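Local atomic coordinates of SVS_variant_AS1 (Streptomyces sp. CWA1, PDB entry 6TJA), a protein that probably catalyses, as an engineered ancestral-type class I terpene cyclase, the metal-dependent cyclisation of geranylgeranyl diphosphate to the diterpene spiroviolene. Residues 88-93 / 124-129; 140-145 / 200-205; 228-233 / 245-250; 274-279 / 297-302. All coordinates share one frame; numbering follows the deposited sequence.

Contact 1: 88-93 / 124-129; sequences DHRCDN and DRFVPA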
# COMPACT_ATOMS: atom_id res chain seq x y z
N ASP A 88 -13.31 13.17 -8.02
CA ASP A 88 -14.63 13.66 -8.52
C ASP A 88 -15.01 13.02 -9.87
O ASP A 88 -16.21 12.84 -10.08
CB ASP A 88 -14.64 15.19 -8.59
CG ASP A 88 -15.92 15.78 -9.17
OD1 ASP A 88 -16.92 15.93 -8.43
OD2 ASP A 88 -15.87 16.12 -10.36
N HIS A 89 -14.06 12.65 -10.71
CA HIS A 89 -14.35 12.04 -11.99
C HIS A 89 -14.24 10.52 -12.05
O HIS A 89 -14.78 9.94 -12.93
CB HIS A 89 -13.43 12.59 -13.06
CG HIS A 89 -13.66 14.02 -13.40
ND1 HIS A 89 -12.82 15.02 -12.98
CD2 HIS A 89 -14.64 14.61 -14.11
CE1 HIS A 89 -13.28 16.18 -13.41
NE2 HIS A 89 -14.38 15.96 -14.10
N ARG A 90 -13.53 9.89 -11.14
CA ARG A 90 -13.34 8.45 -11.23
C ARG A 90 -13.67 7.65 -10.02
O ARG A 90 -13.76 6.47 -10.10
CB ARG A 90 -11.88 8.14 -11.51
CG ARG A 90 -11.31 8.78 -12.73
CD ARG A 90 -11.29 7.82 -13.90
NE ARG A 90 -11.28 8.55 -15.14
CZ ARG A 90 -10.28 8.56 -15.99
NH1 ARG A 90 -9.18 7.86 -15.77
NH2 ARG A 90 -10.39 9.29 -17.07
N CYS A 91 -13.83 8.29 -8.91
CA CYS A 91 -14.03 7.61 -7.61
C CYS A 91 -15.46 7.84 -7.16
O CYS A 91 -16.13 6.86 -6.86
CB CYS A 91 -13.01 8.09 -6.57
SG CYS A 91 -11.28 7.76 -7.04
N ASP A 92 -15.92 9.09 -7.15
CA ASP A 92 -17.17 9.51 -6.45
C ASP A 92 -18.38 9.56 -7.41
O ASP A 92 -19.49 9.37 -6.91
CB ASP A 92 -16.94 10.83 -5.70
CG ASP A 92 -17.92 11.07 -4.57
OD1 ASP A 92 -18.10 10.14 -3.74
OD2 ASP A 92 -18.52 12.18 -4.53
N ASN A 93 -18.19 9.84 -8.69
CA ASN A 93 -19.33 10.10 -9.54
C ASN A 93 -19.63 9.38 -10.83
O ASN A 93 -20.81 9.18 -11.13
CB ASN A 93 -19.33 11.58 -9.91
CG ASN A 93 -19.77 12.45 -8.78
OD1 ASN A 93 -20.67 12.12 -8.07
ND2 ASN A 93 -19.10 13.55 -8.61
N ASP A 124 -5.89 7.12 -20.54
CA ASP A 124 -6.26 7.75 -19.30
C ASP A 124 -5.63 9.11 -19.13
O ASP A 124 -4.45 9.22 -19.00
CB ASP A 124 -5.74 6.85 -18.27
CG ASP A 124 -6.46 6.98 -17.09
OD1 ASP A 124 -6.85 8.10 -16.76
OD2 ASP A 124 -6.82 5.99 -16.48
N ARG A 125 -6.44 10.15 -19.02
CA ARG A 125 -5.86 11.51 -19.00
C ARG A 125 -5.33 11.85 -17.59
O ARG A 125 -4.52 12.80 -17.47
CB ARG A 125 -6.90 12.52 -19.50
CG ARG A 125 -8.16 12.59 -18.64
CD ARG A 125 -9.08 13.69 -19.15
NE ARG A 125 -10.13 14.04 -18.21
CZ ARG A 125 -11.24 13.34 -18.01
NH1 ARG A 125 -11.46 12.21 -18.66
NH2 ARG A 125 -12.13 13.77 -17.13
N PHE A 126 -5.76 11.11 -16.56
CA PHE A 126 -5.26 11.32 -15.18
C PHE A 126 -3.82 10.83 -15.07
O PHE A 126 -3.09 11.36 -14.24
CB PHE A 126 -6.21 10.71 -14.15
CG PHE A 126 -7.41 11.58 -13.94
CD1 PHE A 126 -7.30 12.76 -13.20
CD2 PHE A 126 -8.63 11.27 -14.51
CE1 PHE A 126 -8.39 13.61 -13.06
CE2 PHE A 126 -9.73 12.12 -14.36
CZ PHE A 126 -9.60 13.30 -13.65
N VAL A 127 -3.40 9.86 -15.91
CA VAL A 127 -2.12 9.13 -15.68
C VAL A 127 -0.93 10.03 -16.01
O VAL A 127 -0.06 10.16 -15.15
CB VAL A 127 -2.08 7.75 -16.36
CG1 VAL A 127 -0.66 7.27 -16.63
CG2 VAL A 127 -2.85 6.74 -15.53
N PRO A 128 -0.82 10.67 -17.20
CA PRO A 128 0.35 11.50 -17.50
C PRO A 128 0.54 12.64 -16.48
O PRO A 128 1.66 12.85 -16.05
CB PRO A 128 0.08 12.06 -18.92
CG PRO A 128 -0.94 11.08 -19.51
CD PRO A 128 -1.76 10.60 -18.33
N ALA A 129 -0.55 13.28 -16.06
CA ALA A 129 -0.55 14.30 -14.98
C ALA A 129 0.10 13.75 -13.69
O ALA A 129 1.01 14.44 -13.13
CB ALA A 129 -1.96 14.77 -14.75

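Contact 2: 140-145 / 200-205; sequences FGTPTQ and GAEVPD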
# COMPACT_ATOMS: atom_id res chain seq x y z
N PHE A 140 13.54 15.96 -6.30
CA PHE A 140 14.08 16.58 -5.06
C PHE A 140 13.75 15.82 -3.77
O PHE A 140 14.38 16.15 -2.75
CB PHE A 140 13.64 18.04 -4.93
CG PHE A 140 12.21 18.31 -5.30
CD1 PHE A 140 11.90 19.16 -6.35
CD2 PHE A 140 11.18 17.71 -4.60
CE1 PHE A 140 10.59 19.42 -6.70
CE2 PHE A 140 9.87 17.96 -4.95
CZ PHE A 140 9.57 18.81 -6.00
N GLY A 141 12.85 14.84 -3.76
CA GLY A 141 12.66 13.98 -2.58
C GLY A 141 13.64 12.82 -2.60
O GLY A 141 14.06 12.44 -3.70
N THR A 142 13.96 12.23 -1.46
CA THR A 142 14.75 10.96 -1.45
C THR A 142 13.87 9.79 -1.91
O THR A 142 12.64 9.80 -1.81
CB THR A 142 15.41 10.72 -0.09
OG1 THR A 142 14.34 10.37 0.80
CG2 THR A 142 16.20 11.93 0.39
N PRO A 143 14.49 8.74 -2.51
CA PRO A 143 13.78 7.50 -2.80
C PRO A 143 12.95 7.03 -1.59
O PRO A 143 11.85 6.55 -1.80
CB PRO A 143 14.93 6.53 -3.19
CG PRO A 143 16.05 7.46 -3.76
CD PRO A 143 15.93 8.71 -2.91
N THR A 144 13.46 7.19 -0.37
CA THR A 144 12.73 6.83 0.88
C THR A 144 11.43 7.63 0.96
O THR A 144 10.38 7.03 1.19
CB THR A 144 13.60 7.05 2.12
OG1 THR A 144 14.70 6.15 2.05
CG2 THR A 144 12.83 6.79 3.40
N GLN A 145 11.49 8.94 0.76
CA GLN A 145 10.28 9.79 0.90
C GLN A 145 9.30 9.47 -0.22
O GLN A 145 8.09 9.41 0.06
CB GLN A 145 10.64 11.27 0.88
CG GLN A 145 11.45 11.72 2.08
CD GLN A 145 11.98 13.12 1.83
OE1 GLN A 145 12.59 13.39 0.79
NE2 GLN A 145 11.70 14.01 2.77
N GLY A 200 11.32 19.33 2.92
CA GLY A 200 12.69 18.91 2.77
C GLY A 200 13.30 18.27 3.99
O GLY A 200 14.36 17.75 3.94
N ALA A 201 12.59 18.32 5.09
CA ALA A 201 13.04 17.77 6.38
C ALA A 201 12.82 16.24 6.39
O ALA A 201 11.78 15.81 6.88
CB ALA A 201 12.33 18.54 7.50
N GLU A 202 13.78 15.44 5.89
CA GLU A 202 13.68 13.94 5.87
C GLU A 202 13.62 13.33 7.29
O GLU A 202 14.65 13.33 8.01
CB GLU A 202 14.82 13.27 5.08
CG GLU A 202 14.52 11.78 4.83
CD GLU A 202 15.58 10.92 4.14
OE1 GLU A 202 16.80 11.31 4.12
OE2 GLU A 202 15.19 9.84 3.60
N VAL A 203 12.49 12.73 7.67
CA VAL A 203 12.34 12.09 9.01
C VAL A 203 12.99 10.70 8.95
O VAL A 203 12.62 9.91 8.10
CB VAL A 203 10.86 11.98 9.43
CG1 VAL A 203 10.68 11.46 10.84
CG2 VAL A 203 10.15 13.30 9.22
N PRO A 204 13.91 10.39 9.83
CA PRO A 204 14.51 9.07 9.81
C PRO A 204 13.50 7.95 10.07
O PRO A 204 12.60 8.14 10.81
CB PRO A 204 15.54 9.14 10.92
CG PRO A 204 15.74 10.55 11.17
CD PRO A 204 14.48 11.23 10.87
N ASP A 205 13.66 6.82 9.43
CA ASP A 205 12.78 5.65 9.59
C ASP A 205 12.43 5.34 11.06
O ASP A 205 11.31 5.16 11.38
CB ASP A 205 13.41 4.40 8.98
CG ASP A 205 12.93 4.07 7.56
OD1 ASP A 205 12.39 4.88 6.82
OD2 ASP A 205 13.15 2.95 7.11

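Contact 3: 228-233 / 245-250; sequences NDRHSL and NIYSVL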
# COMPACT_ATOMS: atom_id res chain seq x y z
N ASN A 228 -13.95 16.69 6.90
CA ASN A 228 -14.45 16.63 5.50
C ASN A 228 -15.89 16.08 5.48
O ASN A 228 -16.70 16.64 4.72
CB ASN A 228 -13.47 15.93 4.54
CG ASN A 228 -12.22 16.76 4.28
OD1 ASN A 228 -12.27 17.98 4.35
ND2 ASN A 228 -11.10 16.11 4.03
N ASP A 229 -16.27 15.09 6.30
CA ASP A 229 -17.69 14.62 6.30
C ASP A 229 -18.61 15.78 6.72
O ASP A 229 -19.75 15.84 6.24
CB ASP A 229 -17.92 13.42 7.22
CG ASP A 229 -17.40 12.10 6.70
OD1 ASP A 229 -16.75 12.10 5.63
OD2 ASP A 229 -17.69 11.07 7.36
N ARG A 230 -18.16 16.64 7.63
CA ARG A 230 -18.95 17.78 8.15
C ARG A 230 -19.16 18.76 6.99
O ARG A 230 -20.33 19.06 6.70
CB ARG A 230 -18.25 18.42 9.35
CG ARG A 230 -18.94 19.67 9.87
CD ARG A 230 -18.08 20.37 10.88
NE ARG A 230 -18.78 21.43 11.58
CZ ARG A 230 -19.04 22.65 11.08
NH1 ARG A 230 -18.68 22.97 9.85
NH2 ARG A 230 -19.68 23.53 11.83
N HIS A 231 -18.07 19.16 6.32
CA HIS A 231 -18.05 20.08 5.14
C HIS A 231 -19.12 19.65 4.12
O HIS A 231 -19.79 20.55 3.59
CB HIS A 231 -16.61 20.16 4.57
CG HIS A 231 -16.44 21.08 3.40
ND1 HIS A 231 -15.96 20.63 2.17
CD2 HIS A 231 -16.65 22.41 3.26
CE1 HIS A 231 -15.89 21.65 1.33
NE2 HIS A 231 -16.31 22.75 1.97
N SER A 232 -19.31 18.35 3.89
CA SER A 232 -20.35 17.77 2.99
C SER A 232 -21.69 17.58 3.71
O SER A 232 -22.15 16.43 3.78
CB SER A 232 -19.91 16.42 2.43
OG SER A 232 -18.61 16.48 1.86
N LEU A 233 -22.32 18.62 4.25
CA LEU A 233 -23.60 18.47 4.99
C LEU A 233 -24.31 19.82 5.13
O LEU A 233 -24.49 20.47 4.09
CB LEU A 233 -23.32 17.85 6.36
CG LEU A 233 -24.54 17.55 7.23
CD1 LEU A 233 -25.24 16.31 6.73
CD2 LEU A 233 -24.17 17.41 8.70
N ASN A 245 -21.09 8.28 4.94
CA ASN A 245 -20.47 9.38 5.73
C ASN A 245 -20.82 9.06 7.18
O ASN A 245 -21.70 8.21 7.40
CB ASN A 245 -20.92 10.76 5.24
CG ASN A 245 -22.41 10.98 5.35
OD1 ASN A 245 -22.97 11.00 6.45
ND2 ASN A 245 -23.09 11.10 4.23
N ILE A 246 -20.18 9.72 8.14
CA ILE A 246 -20.34 9.41 9.59
C ILE A 246 -21.82 9.53 9.99
O ILE A 246 -22.32 8.67 10.77
CB ILE A 246 -19.43 10.33 10.44
CG1 ILE A 246 -19.45 9.91 11.91
CG2 ILE A 246 -19.78 11.80 10.25
CD1 ILE A 246 -18.99 8.48 12.14
N TYR A 247 -22.50 10.52 9.43
CA TYR A 247 -23.92 10.83 9.76
C TYR A 247 -24.81 9.66 9.33
O TYR A 247 -25.53 9.15 10.19
CB TYR A 247 -24.32 12.18 9.17
CG TYR A 247 -23.35 13.27 9.54
CD1 TYR A 247 -23.23 13.71 10.84
CD2 TYR A 247 -22.46 13.76 8.62
CE1 TYR A 247 -22.33 14.71 11.18
CE2 TYR A 247 -21.54 14.72 8.94
CZ TYR A 247 -21.49 15.22 10.22
OH TYR A 247 -20.53 16.16 10.51
N SER A 248 -24.71 9.19 8.08
CA SER A 248 -25.56 8.07 7.59
C SER A 248 -25.24 6.82 8.39
O SER A 248 -26.15 6.02 8.60
CB SER A 248 -25.38 7.79 6.11
OG SER A 248 -25.44 8.97 5.32
N VAL A 249 -23.97 6.64 8.80
CA VAL A 249 -23.53 5.43 9.54
C VAL A 249 -24.22 5.42 10.91
O VAL A 249 -24.78 4.38 11.27
CB VAL A 249 -22.00 5.31 9.67
CG1 VAL A 249 -21.62 4.24 10.69
CG2 VAL A 249 -21.31 5.03 8.34
N LEU A 250 -24.17 6.52 11.66
CA LEU A 250 -24.80 6.61 13.01
C LEU A 250 -26.33 6.53 12.89
O LEU A 250 -26.95 5.85 13.73
CB LEU A 250 -24.35 7.89 13.71
CG LEU A 250 -22.85 7.98 13.97
CD1 LEU A 250 -22.49 9.37 14.43
CD2 LEU A 250 -22.39 6.96 15.00

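Contact 4: 274-279 / 297-302; sequences LRFLEL and GLRHGI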
# COMPACT_ATOMS: atom_id res chain seq x y z
N LEU A 274 -8.64 15.33 20.97
CA LEU A 274 -8.09 15.37 22.36
C LEU A 274 -7.00 14.31 22.56
O LEU A 274 -5.96 14.61 23.17
CB LEU A 274 -9.22 15.17 23.37
CG LEU A 274 -9.52 16.38 24.26
CD1 LEU A 274 -9.63 17.67 23.47
CD2 LEU A 274 -10.80 16.13 25.03
N ARG A 275 -7.22 13.08 22.10
CA ARG A 275 -6.17 12.07 22.22
C ARG A 275 -4.97 12.50 21.35
O ARG A 275 -3.86 12.40 21.83
CB ARG A 275 -6.70 10.68 21.88
CG ARG A 275 -5.61 9.62 21.92
CD ARG A 275 -4.85 9.56 23.22
NE ARG A 275 -3.82 8.54 23.13
CZ ARG A 275 -2.74 8.48 23.88
NH1 ARG A 275 -2.52 9.38 24.82
NH2 ARG A 275 -1.85 7.54 23.68
N PHE A 276 -5.20 13.06 20.19
CA PHE A 276 -4.10 13.53 19.37
C PHE A 276 -3.28 14.60 20.11
O PHE A 276 -2.11 14.55 20.11
CB PHE A 276 -4.58 14.01 18.01
CG PHE A 276 -3.57 14.82 17.26
CD1 PHE A 276 -3.38 16.13 17.56
CD2 PHE A 276 -2.82 14.27 16.26
CE1 PHE A 276 -2.44 16.86 16.92
CE2 PHE A 276 -1.90 15.00 15.60
CZ PHE A 276 -1.71 16.30 15.94
N LEU A 277 -3.93 15.55 20.74
CA LEU A 277 -3.25 16.59 21.46
C LEU A 277 -2.47 16.03 22.64
O LEU A 277 -1.37 16.44 22.90
CB LEU A 277 -4.21 17.68 21.91
CG LEU A 277 -4.93 18.41 20.82
CD1 LEU A 277 -6.12 19.13 21.36
CD2 LEU A 277 -4.05 19.31 20.02
N GLU A 278 -3.08 15.10 23.34
CA GLU A 278 -2.45 14.47 24.46
C GLU A 278 -1.22 13.69 24.02
O GLU A 278 -0.17 13.92 24.54
CB GLU A 278 -3.45 13.64 25.27
CG GLU A 278 -2.83 12.73 26.29
CD GLU A 278 -3.81 11.83 27.01
OE1 GLU A 278 -4.43 10.95 26.41
OE2 GLU A 278 -3.96 11.97 28.21
N LEU A 279 -1.32 12.83 23.02
CA LEU A 279 -0.12 12.07 22.56
C LEU A 279 0.93 13.04 22.00
O LEU A 279 2.14 12.81 22.17
CB LEU A 279 -0.57 11.05 21.51
CG LEU A 279 0.54 10.13 21.00
CD1 LEU A 279 1.35 9.52 22.14
CD2 LEU A 279 -0.04 9.04 20.15
N GLY A 297 3.50 19.99 11.02
CA GLY A 297 2.73 19.79 9.78
C GLY A 297 1.39 19.11 10.04
O GLY A 297 0.36 19.57 9.51
N LEU A 298 1.38 18.03 10.81
CA LEU A 298 0.10 17.36 11.18
C LEU A 298 -0.83 18.41 11.79
O LEU A 298 -2.01 18.48 11.39
CB LEU A 298 0.36 16.22 12.16
CG LEU A 298 1.24 15.06 11.69
CD1 LEU A 298 1.41 14.07 12.83
CD2 LEU A 298 0.66 14.35 10.45
N ARG A 299 -0.33 19.22 12.73
CA ARG A 299 -1.14 20.23 13.43
C ARG A 299 -1.65 21.24 12.41
O ARG A 299 -2.88 21.47 12.37
CB ARG A 299 -0.34 20.86 14.57
CG ARG A 299 0.02 19.89 15.69
CD ARG A 299 0.98 20.50 16.70
NE ARG A 299 0.29 21.53 17.44
CZ ARG A 299 -0.32 21.38 18.63
NH1 ARG A 299 -0.34 20.21 19.23
NH2 ARG A 299 -0.93 22.41 19.18
N HIS A 300 -0.74 21.80 11.58
CA HIS A 300 -1.06 22.80 10.53
C HIS A 300 -2.09 22.21 9.57
O HIS A 300 -2.97 22.96 9.13
CB HIS A 300 0.21 23.22 9.76
CG HIS A 300 1.01 24.28 10.43
ND1 HIS A 300 0.42 25.38 11.01
CD2 HIS A 300 2.34 24.44 10.58
CE1 HIS A 300 1.35 26.20 11.48
NE2 HIS A 300 2.53 25.63 11.26
N GLY A 301 -1.91 20.94 9.19
CA GLY A 301 -2.81 20.18 8.30
C GLY A 301 -4.21 20.06 8.87
O GLY A 301 -5.11 20.42 8.17
N ILE A 302 -4.38 19.60 10.12
CA ILE A 302 -5.72 19.42 10.76
C ILE A 302 -6.45 20.76 10.70
O ILE A 302 -7.55 20.81 10.16
CB ILE A 302 -5.61 18.91 12.21
CG1 ILE A 302 -5.03 17.50 12.30
CG2 ILE A 302 -6.97 19.00 12.91
CD1 ILE A 302 -4.65 17.09 13.71

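Contact 1: 88-93 / 124-129
A salt bridge backed by an aromatic ring joins the C-terminal end of helix 70-91 to the start of helix 126-140, on the periphery of the helical fold. Residues 88-93 carry the latter part of an aspartate-rich sequence, DDHRCD, which in class I terpene cyclases binds the magnesium ions of the diphosphate substrate. R90 spans the gap. Its chain leaves CA with CG beside the backbone N, is bent by chi2 (-99°), about CB-CG, and meets D124 tip to tip. R90 NH1 donates to D124 OD1 over only 2.5 Å, at 149° and close to the guanidinium plane, although it approaches the oxygen from above the carboxylate plane. The same D124 OD1 uses its anti lone pair to accept from F126 N at 3.2 Å, so one oxygen caps the helix start and anchors the arginine. The F126 ring stands almost upright against the guanidinium, planes 85° apart: its edge atom CD2 lies 3.5 Å from R90 CZ, over the centre of the guanidinium face. F126 CZ also reaches H89 ND1 at 3.7 Å, and this nitrogen is bound to A85 O. H89 lies between charges of opposite sign, with D88 OD2 above the centre of one face and R125 NH2 toward the rim of the other. R125 is held by M41 O and brings its NH1 to 3.5 Å from R90 NH2, a like-charge approach. D124 supplies the countercharge to R90 here, which probably offsets some of that repulsion and favours an ionised carboxylate.

Contact 2: 140-145 / 200-205
A capping box opens helix 143-169, and the loop between helices 195-199 and 205-208 docks on it through E202. T142 is the N-cap: its OG1 accepts from Q145 N at 3.2 Å, while Q145 OE1 accepts from T142 N at 2.9 Å, in the carbonyl plane and nearly straight (162°). The T142 hydroxyl has a second role, donating to E202 OE2 at 3.0 Å. E202 reaches it with an extended chain, CG anti to the backbone N (chi1 -168°), and the hydroxyl sits well above the carboxylate plane (70° out of it). One oxygen of T142 therefore links the helix start to the loop. The same OE2 lies 3.5 Å from T144 CB, and farther back E202 CG passes 4.1 Å from Q145 CG. Q145 NE2, 3.7 Å from E202 CA, is bound by E196, which also accepts from V203 N, so the amide is gripped at both ends. A201 centres an inverse gamma turn ahead of E202, following G200, whose positive phi ends helix 195-199. Farther along, T144 CG2 meets D205 OD1 at 3.9 Å, and that oxygen forms a salt bridge with R148. The loop is thus tied to helix 143-169 along its first turns, while A201 and V203 touch helix 289-309; T144 and D205 also pack against D205 and T144 of the second subunit.

Contact 3: 228-233 / 245-250
Tight packing centres on D229 and Y247, where the end of helix 211-231 meets the first turn of helix 246-254; the looser, solvent side is at L233. D229 OD2 accepts from I246 N at 2.9 Å, from above the carboxylate plane and at 149°. The same oxygen is bound by Y178 OH, and D229 OD1 forms a salt bridge with R182, so the buried carboxylate is held on both oxygens; the nearby helix N-terminus would be expected to favour its charged form. N245 caps helix 246-254, its OD1 accepting from S248 N at 3.0 Å and its ND2 bonded to D243. Between the helices the Y247 ring is sandwiched: I246 CG2 sits over the centre of one face, and L233 CD2 makes a CH-pi contact with the other, 3.8 Å from the ring centroid. D229 O meets the ring edge at CE2, 3.4 Å away, and Y247 OH lies 3.3 Å from R230 CA. Toward solvent the grip weakens: exposed L233 is held by a single methyl and followed by unmodelled chain. Beyond CG, the R230 chain turns away to P11 O. N228 and S232 match the first two positions of the NSE motif, which binds metal in relatives, and R182 has the spacing of the family's pyrophosphate-sensing arginine. Helix 175-185 flanks I246 and supplies Y178 and R182, whereas V262 and A265 of helix 258-283 pack on Y247.

Contact 4: 274-279 / 297-302
F276 is the bridge between helices 258-283 and 289-309. Segments 274-279 and 297-302 run antiparallel, their axes at 157° and 12.3 Å apart at closest approach. The CB of F276 points at the partner helix, and CG lies anti to the backbone N (chi1 165°), so the ring is carried across toward 297-302. From CG the ring divides. On one side CD1 lies 4.2 Å from I302 CD1, and CE1 lies 3.9 Å from that methyl. On the other, CE2 has the same methyl in range and also approaches L298 CB, at 4.3 Å. At the tip, CZ meets I302 CD1 at 3.8 Å and R299 CG at 4.0 Å. These contacts differ in kind: the I302 methyl sits over the centre of one ring face, a CH-pi contact, while the methylene of R299 and L298 CB border the ring edge. I302 and F276 point at each other tip to tip, and the isoleucine presents its terminal carbon with CG1 beside its own backbone N. Beside this core, R299 bends at chi3 and its NH1 passes 3.9 Å from L277 CD2, crossing the leucine at about a right angle; its charge is met elsewhere, by E18 through a salt bridge at NE. No hydrogen bond crosses between the two segments, so the contact is made by van der Waals and CH-pi contacts. L216 and M219 of helix 211-231 also pack on F276. Successive antiparallel helices, joined here by F276, with helix 211-231 alongside, follow the topology of the all-alpha class I terpene cyclase fold.

In the fold
The four contacts follow one another in series along the chain. Contacts 1 and 3 include parts of the aspartate-rich and NSE-type sequences, which bind metal in class I relatives; their centres are about 24 Å apart and their nearest atoms about 8 Å, consistent with two sides of one active-site mouth. Contact 2, at the subunit interface, is farthest from contact 3, about 34 Å between centres and across the chain's centre; a PEG molecule, probably from the crystallisation liquor, is about 5 Å from the A201 side chain. Contact 4 lies about 21 Å, centre to centre, from both contacts 2 and 3, and helix 258-283 follows helix 246-254 of contact 3.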